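Local coordinates for uncharacterized protein (PDB 4FS7) that is of unknown function but, as an extracellular leucine-rich repeat protein of the BspA type from Bacteroides ovatus, probably binds other proteins, at residues E174-H177 with N178-S182; K197-D201 with Y202-E206; Y220-D224 with F225-K229; L265-G268 with G269-Y273. One frame throughout, in Å; residues are numbered along the deposited sequence.

Contact 1 of 4, residues E174-H177 with N178-S182; sequences ETLH and NGLFS
The side chain of L180 folds back to L176 and to H177 O at the type II turn that carries the chain out of strand 175-176. The strand-and-turn unit belongs to a BspA-type leucine-rich repeat, in which each coil of the solenoid contributes a short strand to a parallel sheet. The turn runs from H177 to L180, with G179 at its third position, where the positive phi of 65° suits a residue without a side chain. The amide of L180 closes the turn on H177 O, N to O 3.2 Å. The bond is bent, with an N-H...O angle of 141°, and the donor stands above the carbonyl plane, not on a lone pair.

From its root outward, the L180 side chain first places CB 3.5 Å from H177 O. CG then lies anti to the backbone N (chi1 -175°) and over one face of the F181 ring, 3.6 Å above its plane and displaced toward the rim. Beyond it, CD2 reaches back to the strand and touches L176 at two carbons, with L180 CD2 4.1 Å from L176 CB and equally far from L176 CD2. The leucine pair is buried. The H177 side chain touches D155 of the preceding coil and R200 of the following one, while the backbone of N178 is hydrogen-bonded to that of E156. A type I turn begins at G179 before the first has ended, closed by S182 N on G179 O at 3.0 Å.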
# COMPACT_ATOMS: atom_id res chain seq x y z
N GLU A 174 1.98 -13.59 8.46
CA GLU A 174 3.05 -13.70 7.47
C GLU A 174 2.78 -12.95 6.17
O GLU A 174 3.72 -12.74 5.42
CB GLU A 174 3.41 -15.13 7.22
CG GLU A 174 4.04 -15.78 8.48
CD GLU A 174 4.65 -17.16 8.30
OE1 GLU A 174 4.58 -17.74 7.21
OE2 GLU A 174 5.17 -17.68 9.34
N THR A 175 1.54 -12.59 5.91
CA THR A 175 1.17 -11.88 4.69
C THR A 175 0.24 -10.70 5.03
O THR A 175 -0.73 -10.88 5.77
CB THR A 175 0.40 -12.80 3.72
OG1 THR A 175 1.18 -13.96 3.42
CG2 THR A 175 0.00 -12.08 2.45
N LEU A 176 0.57 -9.51 4.54
CA LEU A 176 -0.31 -8.35 4.62
C LEU A 176 -1.06 -8.21 3.30
O LEU A 176 -0.44 -8.13 2.23
CB LEU A 176 0.40 -7.04 4.99
CG LEU A 176 1.23 -7.03 6.27
CD1 LEU A 176 1.75 -5.65 6.60
CD2 LEU A 176 0.44 -7.66 7.42
N HIS A 177 -2.38 -8.24 3.38
CA HIS A 177 -3.23 -8.25 2.20
C HIS A 177 -3.26 -6.93 1.45
O HIS A 177 -2.88 -5.87 1.97
CB HIS A 177 -4.65 -8.71 2.58
CG HIS A 177 -4.76 -10.19 2.77
ND1 HIS A 177 -5.90 -10.88 2.45
CD2 HIS A 177 -3.90 -11.10 3.31
CE1 HIS A 177 -5.73 -12.17 2.75
NE2 HIS A 177 -4.52 -12.33 3.27
N ASN A 178 -3.74 -7.02 0.22
CA ASN A 178 -3.78 -5.88 -0.67
C ASN A 178 -4.48 -4.66 -0.02
O ASN A 178 -5.57 -4.77 0.55
CB ASN A 178 -4.45 -6.35 -1.98
CG ASN A 178 -4.66 -5.25 -2.99
OD1 ASN A 178 -5.12 -4.17 -2.66
ND2 ASN A 178 -4.32 -5.52 -4.23
N GLY A 179 -3.82 -3.51 -0.07
CA GLY A 179 -4.43 -2.26 0.33
C GLY A 179 -4.80 -2.18 1.79
O GLY A 179 -5.54 -1.27 2.16
N LEU A 180 -4.20 -3.01 2.64
CA LEU A 180 -4.62 -3.10 4.05
C LEU A 180 -4.68 -1.77 4.76
O LEU A 180 -5.65 -1.50 5.50
CB LEU A 180 -3.66 -4.00 4.78
CG LEU A 180 -3.96 -4.32 6.23
CD1 LEU A 180 -5.35 -4.89 6.41
CD2 LEU A 180 -2.92 -5.32 6.76
N PHE A 181 -3.66 -0.92 4.56
CA PHE A 181 -3.59 0.38 5.18
C PHE A 181 -3.58 1.53 4.15
O PHE A 181 -3.09 2.64 4.41
CB PHE A 181 -2.36 0.51 6.09
CG PHE A 181 -2.37 -0.46 7.23
CD1 PHE A 181 -3.23 -0.29 8.27
CD2 PHE A 181 -1.57 -1.59 7.24
CE1 PHE A 181 -3.28 -1.16 9.30
CE2 PHE A 181 -1.61 -2.46 8.28
CZ PHE A 181 -2.48 -2.25 9.31
N SER A 182 -4.11 1.28 2.96
CA SER A 182 -4.11 2.27 1.89
C SER A 182 -4.80 3.54 2.38
O SER A 182 -5.91 3.47 2.87
CB SER A 182 -4.85 1.74 0.68
OG SER A 182 -4.78 2.69 -0.39

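Contact 2 of 4, residues K197-D201 with Y202-E206; sequences KIIRD and YCFAE
I199 and C203 press together more tightly than usual van der Waals contact: I199 CG2 lies 3.4 Å from C203 CB. The gamma methyl stands anti to the backbone N of I199, which directs it across the turn, and it also touches the sulfur, with C203 SG 3.9 Å from I199 CG2. The same sulfur lies over a face of the F204 ring, off-centre toward the rim. I199 CD1 approaches that ring differently, at its edge and near its plane, 4.2 Å from F204 CE2. C203 and F204 also pack on L176 of the preceding coil, so the apolar side of the turn is shared between adjacent leucine-rich repeats of the solenoid.

The polar closure is looser. A type II beta turn runs from R200 to C203, yet its bond from C203 N to R200 O is weak at 3.3 Å. Y202 takes the third position with a positive phi of 62°, although it carries a full side chain. On this solvent side Y202 is exposed, and D201 CB approaches its ring obliquely, 3.6 Å from Y202 CD2. The carboxylate is held from the next coil, D201 OD1 accepting a hydrogen bond from D224 N. R200 is exposed as well, its side chain lying against T175 and H177.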
# COMPACT_ATOMS: atom_id res chain seq x y z
N LYS A 197 6.49 -12.33 5.74
CA LYS A 197 7.05 -12.83 4.47
C LYS A 197 6.74 -11.95 3.27
O LYS A 197 7.58 -11.71 2.41
CB LYS A 197 6.50 -14.22 4.16
CG LYS A 197 6.78 -15.30 5.26
CD LYS A 197 8.29 -15.66 5.37
CE LYS A 197 8.64 -16.51 6.58
NZ LYS A 197 8.16 -17.91 6.44
N ILE A 198 5.49 -11.47 3.22
CA ILE A 198 4.92 -10.82 2.03
C ILE A 198 4.11 -9.59 2.39
O ILE A 198 3.26 -9.68 3.29
CB ILE A 198 3.99 -11.86 1.29
CG1 ILE A 198 4.79 -13.04 0.77
CG2 ILE A 198 3.16 -11.16 0.19
CD1 ILE A 198 3.91 -14.21 0.33
N ILE A 199 4.34 -8.49 1.69
CA ILE A 199 3.47 -7.31 1.71
C ILE A 199 2.88 -7.21 0.31
O ILE A 199 3.62 -7.05 -0.67
CB ILE A 199 4.23 -6.02 2.10
CG1 ILE A 199 4.73 -6.13 3.54
CG2 ILE A 199 3.36 -4.80 1.87
CD1 ILE A 199 5.66 -5.00 3.98
N ARG A 200 1.56 -7.33 0.21
CA ARG A 200 0.88 -7.33 -1.07
C ARG A 200 0.67 -5.93 -1.63
O ARG A 200 1.00 -4.92 -1.01
CB ARG A 200 -0.43 -8.12 -0.96
CG ARG A 200 -0.20 -9.61 -0.76
CD ARG A 200 -1.49 -10.40 -0.95
NE ARG A 200 -1.30 -11.84 -0.86
CZ ARG A 200 -2.27 -12.72 -0.52
NH1 ARG A 200 -3.48 -12.27 -0.19
NH2 ARG A 200 -2.01 -14.03 -0.45
N ASP A 201 0.10 -5.90 -2.83
CA ASP A 201 -0.04 -4.65 -3.58
C ASP A 201 -0.75 -3.58 -2.79
O ASP A 201 -1.73 -3.87 -2.10
CB ASP A 201 -0.84 -4.88 -4.89
CG ASP A 201 -0.26 -5.90 -5.84
OD1 ASP A 201 0.87 -6.32 -5.72
OD2 ASP A 201 -0.99 -6.26 -6.81
N TYR A 202 -0.34 -2.31 -2.92
CA TYR A 202 -1.00 -1.16 -2.36
C TYR A 202 -1.07 -1.15 -0.85
O TYR A 202 -1.75 -0.28 -0.32
CB TYR A 202 -2.42 -1.02 -2.94
CG TYR A 202 -2.43 -0.80 -4.43
CD1 TYR A 202 -2.20 0.46 -4.98
CD2 TYR A 202 -2.67 -1.83 -5.26
CE1 TYR A 202 -2.21 0.64 -6.37
CE2 TYR A 202 -2.66 -1.67 -6.67
CZ TYR A 202 -2.41 -0.43 -7.19
OH TYR A 202 -2.42 -0.26 -8.56
N CYS A 203 -0.33 -2.01 -0.15
CA CYS A 203 -0.58 -2.16 1.30
C CYS A 203 -0.52 -0.84 2.07
O CYS A 203 -1.37 -0.59 2.93
CB CYS A 203 0.37 -3.20 1.86
SG CYS A 203 0.03 -3.69 3.53
N PHE A 204 0.52 -0.04 1.79
CA PHE A 204 0.74 1.22 2.48
C PHE A 204 0.66 2.39 1.51
O PHE A 204 1.10 3.49 1.83
CB PHE A 204 2.07 1.25 3.24
CG PHE A 204 2.19 0.18 4.27
CD1 PHE A 204 1.59 0.36 5.53
CD2 PHE A 204 2.84 -1.00 4.02
CE1 PHE A 204 1.66 -0.58 6.50
CE2 PHE A 204 2.92 -1.97 5.02
CZ PHE A 204 2.36 -1.72 6.26
N ALA A 205 -0.01 2.21 0.36
CA ALA A 205 -0.13 3.32 -0.58
C ALA A 205 -0.84 4.50 0.03
O ALA A 205 -1.86 4.32 0.68
CB ALA A 205 -0.82 2.85 -1.86
N GLU A 206 -0.28 5.70 -0.15
CA GLU A 206 -0.88 6.93 0.35
C GLU A 206 -0.78 7.07 1.86
O GLU A 206 -1.43 7.92 2.41
CB GLU A 206 -2.32 7.13 -0.17
CG GLU A 206 -2.42 7.22 -1.69
CD GLU A 206 -3.80 7.64 -2.20
OE1 GLU A 206 -4.80 7.70 -1.42
OE2 GLU A 206 -3.91 7.91 -3.42

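Contact 3 of 4, residues Y220-D224 with F225-K229; sequences YYLGD and FALSK
L222 and L227 meet methyl to methyl, L222 CD1 4.0 Å from L227 CD1, on the inner side of a type II beta turn that carries this leucine-rich repeat out of strand 221-222. Both leucines set CG anti to their own carbonyl carbon (chi1 -56° in L222), and from there the two CD1 methyls converge. Beside them A226 occupies the inward position with only a methyl group, A226 CB lying 3.2 Å from G223 O. The same carbonyl closes the turn: A226 N donates to G223 O over 3.1 Å, from well above the carbonyl plane (45° out of it).

At the outer corner F225 holds the third position with positive phi. D224 approaches its ring obliquely, F225 CD2 lying 3.8 Å from D224 C and 4.1 Å from D224 CB, and S228 CB approaches the ring edge in plane. In the next shell, the F225 ring meets that of Y202 with planes about 5° apart and touches S247 of the following coil. With an alanine here the ring is gone, which would probably leave Y202 without its aromatic partner and open a gap beside S228 and S247. D224 OD1 accepts a hydrogen bond from K246 N and S228 OG is bonded to Y250 O, tying the corner to the following coil, while on the apolar side L222 packs against I199 and L244 in the adjacent strands. A type I turn overlaps the first one, closed by S228 N on F225 O at 3.2 Å.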
# COMPACT_ATOMS: atom_id res chain seq x y z
N TYR A 220 10.44 -11.01 2.09
CA TYR A 220 11.13 -11.17 0.80
C TYR A 220 10.43 -10.54 -0.38
O TYR A 220 11.01 -10.49 -1.46
CB TYR A 220 11.44 -12.64 0.54
CG TYR A 220 10.26 -13.51 0.34
CD1 TYR A 220 9.57 -13.53 -0.85
CD2 TYR A 220 9.80 -14.34 1.38
CE1 TYR A 220 8.46 -14.36 -1.03
CE2 TYR A 220 8.69 -15.15 1.22
CZ TYR A 220 8.02 -15.14 0.01
OH TYR A 220 6.93 -15.95 -0.20
N TYR A 221 9.19 -10.07 -0.19
CA TYR A 221 8.37 -9.56 -1.28
C TYR A 221 7.64 -8.31 -0.93
O TYR A 221 6.95 -8.26 0.08
CB TYR A 221 7.37 -10.65 -1.71
CG TYR A 221 6.45 -10.25 -2.85
CD1 TYR A 221 5.26 -9.56 -2.64
CD2 TYR A 221 6.81 -10.51 -4.14
CE1 TYR A 221 4.44 -9.21 -3.69
CE2 TYR A 221 6.01 -10.12 -5.21
CZ TYR A 221 4.82 -9.45 -4.98
OH TYR A 221 4.00 -9.07 -6.04
N LEU A 222 7.73 -7.32 -1.81
CA LEU A 222 6.87 -6.10 -1.75
C LEU A 222 6.12 -5.98 -3.06
O LEU A 222 6.72 -5.93 -4.12
CB LEU A 222 7.63 -4.77 -1.58
CG LEU A 222 8.57 -4.62 -0.41
CD1 LEU A 222 9.30 -3.27 -0.41
CD2 LEU A 222 7.90 -4.83 0.92
N GLY A 223 4.79 -5.89 -2.98
CA GLY A 223 3.92 -5.86 -4.14
C GLY A 223 3.84 -4.49 -4.81
O GLY A 223 4.43 -3.48 -4.39
N ASP A 224 3.08 -4.47 -5.89
CA ASP A 224 2.94 -3.30 -6.71
C ASP A 224 2.41 -2.12 -5.89
O ASP A 224 1.45 -2.29 -5.13
CB ASP A 224 1.96 -3.53 -7.89
CG ASP A 224 2.40 -4.58 -8.89
OD1 ASP A 224 3.50 -5.12 -8.80
OD2 ASP A 224 1.58 -4.84 -9.80
N PHE A 225 3.03 -0.95 -5.99
CA PHE A 225 2.62 0.24 -5.29
C PHE A 225 2.59 0.09 -3.76
O PHE A 225 1.98 0.88 -3.07
CB PHE A 225 1.24 0.76 -5.77
CG PHE A 225 1.22 1.27 -7.17
CD1 PHE A 225 1.49 2.62 -7.44
CD2 PHE A 225 0.89 0.46 -8.22
CE1 PHE A 225 1.45 3.11 -8.73
CE2 PHE A 225 0.86 0.97 -9.52
CZ PHE A 225 1.13 2.27 -9.75
N ALA A 226 3.30 -0.90 -3.19
CA ALA A 226 3.13 -1.19 -1.76
C ALA A 226 3.52 -0.08 -0.84
O ALA A 226 2.93 0.06 0.25
CB ALA A 226 3.83 -2.49 -1.36
N LEU A 227 4.51 0.71 -1.25
CA LEU A 227 5.00 1.84 -0.46
C LEU A 227 4.87 3.13 -1.27
O LEU A 227 5.61 4.07 -1.03
CB LEU A 227 6.43 1.58 0.03
CG LEU A 227 6.57 0.47 1.08
CD1 LEU A 227 8.04 0.13 1.30
CD2 LEU A 227 5.93 0.98 2.37
N SER A 228 3.92 3.20 -2.18
CA SER A 228 3.74 4.40 -2.99
C SER A 228 3.18 5.53 -2.17
O SER A 228 2.31 5.35 -1.32
CB SER A 228 2.81 4.06 -4.14
OG SER A 228 2.45 5.20 -4.87
N LYS A 229 3.65 6.74 -2.43
CA LYS A 229 3.18 7.93 -1.73
C LYS A 229 3.25 7.75 -0.22
O LYS A 229 2.30 8.03 0.51
CB LYS A 229 1.76 8.29 -2.16
CG LYS A 229 1.72 8.85 -3.56
CD LYS A 229 2.22 10.30 -3.62
CE LYS A 229 2.14 10.73 -5.02
NZ LYS A 229 3.07 11.79 -5.35

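Contact 4 of 4, residues L265-G268 with G269-Y273. With EDO (1,2-ethanediol), chain C.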
# COMPACT_ATOMS: atom_id res chain seq x y z
N LEU A 265 18.26 -9.57 -7.24
CA LEU A 265 16.88 -9.14 -6.94
C LEU A 265 16.03 -8.95 -8.20
O LEU A 265 16.49 -8.28 -9.13
CB LEU A 265 16.96 -7.86 -6.14
CG LEU A 265 15.65 -7.18 -5.74
CD1 LEU A 265 14.76 -8.09 -4.88
CD2 LEU A 265 15.94 -5.87 -5.07
N ARG A 266 14.83 -9.57 -8.23
CA ARG A 266 13.83 -9.33 -9.28
C ARG A 266 13.04 -8.06 -8.98
O ARG A 266 12.57 -7.87 -7.86
CB ARG A 266 12.85 -10.50 -9.36
CG ARG A 266 11.72 -10.28 -10.32
CD ARG A 266 10.98 -11.55 -10.70
NE ARG A 266 10.04 -11.25 -11.78
CZ ARG A 266 9.30 -12.15 -12.43
NH1 ARG A 266 9.37 -13.43 -12.12
NH2 ARG A 266 8.48 -11.73 -13.39
N ILE A 267 12.87 -7.19 -9.98
CA ILE A 267 12.31 -5.85 -9.78
C ILE A 267 11.41 -5.51 -10.97
O ILE A 267 11.83 -5.64 -12.12
CB ILE A 267 13.43 -4.77 -9.66
CG1 ILE A 267 14.46 -5.13 -8.58
CG2 ILE A 267 12.86 -3.40 -9.38
CD1 ILE A 267 15.64 -4.16 -8.49
N GLY A 268 10.21 -5.04 -10.69
CA GLY A 268 9.34 -4.54 -11.73
C GLY A 268 9.71 -3.13 -12.18
O GLY A 268 10.62 -2.50 -11.65
N GLY A 269 8.98 -2.64 -13.17
CA GLY A 269 9.18 -1.32 -13.70
C GLY A 269 8.71 -0.20 -12.79
O GLY A 269 7.96 -0.41 -11.84
N SER A 270 9.15 1.01 -13.12
CA SER A 270 8.63 2.25 -12.54
C SER A 270 8.79 2.36 -11.02
O SER A 270 8.02 3.05 -10.37
CB SER A 270 7.16 2.41 -12.90
OG SER A 270 6.98 2.49 -14.33
N LEU A 271 9.84 1.76 -10.45
CA LEU A 271 9.94 1.67 -9.01
C LEU A 271 9.94 3.02 -8.32
O LEU A 271 9.30 3.18 -7.29
CB LEU A 271 11.15 0.89 -8.52
CG LEU A 271 10.75 -0.10 -7.35
CD1 LEU A 271 10.04 -1.28 -8.00
CD2 LEU A 271 12.00 -0.57 -6.63
N PHE A 272 10.70 3.98 -8.87
CA PHE A 272 10.86 5.30 -8.30
C PHE A 272 10.32 6.38 -9.20
O PHE A 272 10.73 7.54 -9.15
CB PHE A 272 12.32 5.57 -7.94
CG PHE A 272 12.89 4.53 -7.02
CD1 PHE A 272 12.50 4.47 -5.68
CD2 PHE A 272 13.76 3.58 -7.47
CE1 PHE A 272 13.00 3.51 -4.86
CE2 PHE A 272 14.26 2.57 -6.61
CZ PHE A 272 13.83 2.54 -5.31
N TYR A 273 9.32 6.01 -10.01
CA TYR A 273 8.70 6.97 -10.91
C TYR A 273 8.16 8.16 -10.12
O TYR A 273 7.43 7.98 -9.13
CB TYR A 273 7.58 6.24 -11.64
CG TYR A 273 7.05 6.83 -12.95
CD1 TYR A 273 6.42 8.05 -13.01
CD2 TYR A 273 7.15 6.10 -14.14
CE1 TYR A 273 5.96 8.56 -14.22
CE2 TYR A 273 6.66 6.61 -15.33
CZ TYR A 273 6.07 7.82 -15.35
OH TYR A 273 5.58 8.31 -16.55
C1 EDO C . 16.06 -6.41 -12.25
O1 EDO C . 17.38 -7.00 -12.59
C2 EDO C . 14.88 -6.88 -13.15
O2 EDO C . 14.19 -8.01 -12.54
O HOH W 1 11.79 -0.05 -11.61
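I267 and L271 are brought together by two torsions: I267 CG2 stands anti to its own backbone N, and L271 departs from the staggered positions with chi1 at -136°. The gamma methyl of I267 thereby faces both methyls of L271, 3.8 Å from L271 CD1 and 4.0 Å from L271 CD2, and the two side chains meet at about a right angle. L271 CD1 also lies 3.9 Å from G268 O, and L271 CB covers part of one face of the F272 ring.

No direct hydrogen bond joins the two segments. A water takes that place, donating to G268 O at 2.7 Å and accepting from L271 N at 2.9 Å. In this coil of the leucine-rich repeat solenoid the corner is thus wider than the directly bonded turns after strands 175-176 and 221-222, and only the type I turn from S270 to Y273 follows, its Y273 N to S270 O bond 3.3 Å long.

Strand 266-267 is the last of its parallel sheet, and a molecule of 1,2-ethanediol, probably from the crystallisation liquor, sits at its border. I267 N donates to O2 of the diol over 3.0 Å in a nearly straight bond (164°), and O2 returns a weak one to I267 O. The diol is also bonded to S285 OG and I287 N, so it bridges to the next coil, where strand 287-288 begins another sheet.

The four contacts come in series along the chain, each at the exit of a strand in one five-stranded parallel sheet ordered 175-176, 198-199, 221-222, 243-244 and 266-267. Contacts 1, 2 and 3 occupy consecutive coils, their centres about 5 Å apart from one to the next. Contact 4 lies about 10 Å from contact 3, because strand 243-244 intervenes, and about 19 Å from contact 1. Neighbouring turns are probably hydrogen-bonded through their backbones, as between F181 N and C203 O (2.8 Å) and between Y202 N and D224 O (2.9 Å). Contacts 1 to 3 thus form a stacked row of corners along the solenoid, with contact 4 two coils further on, at an outermost strand.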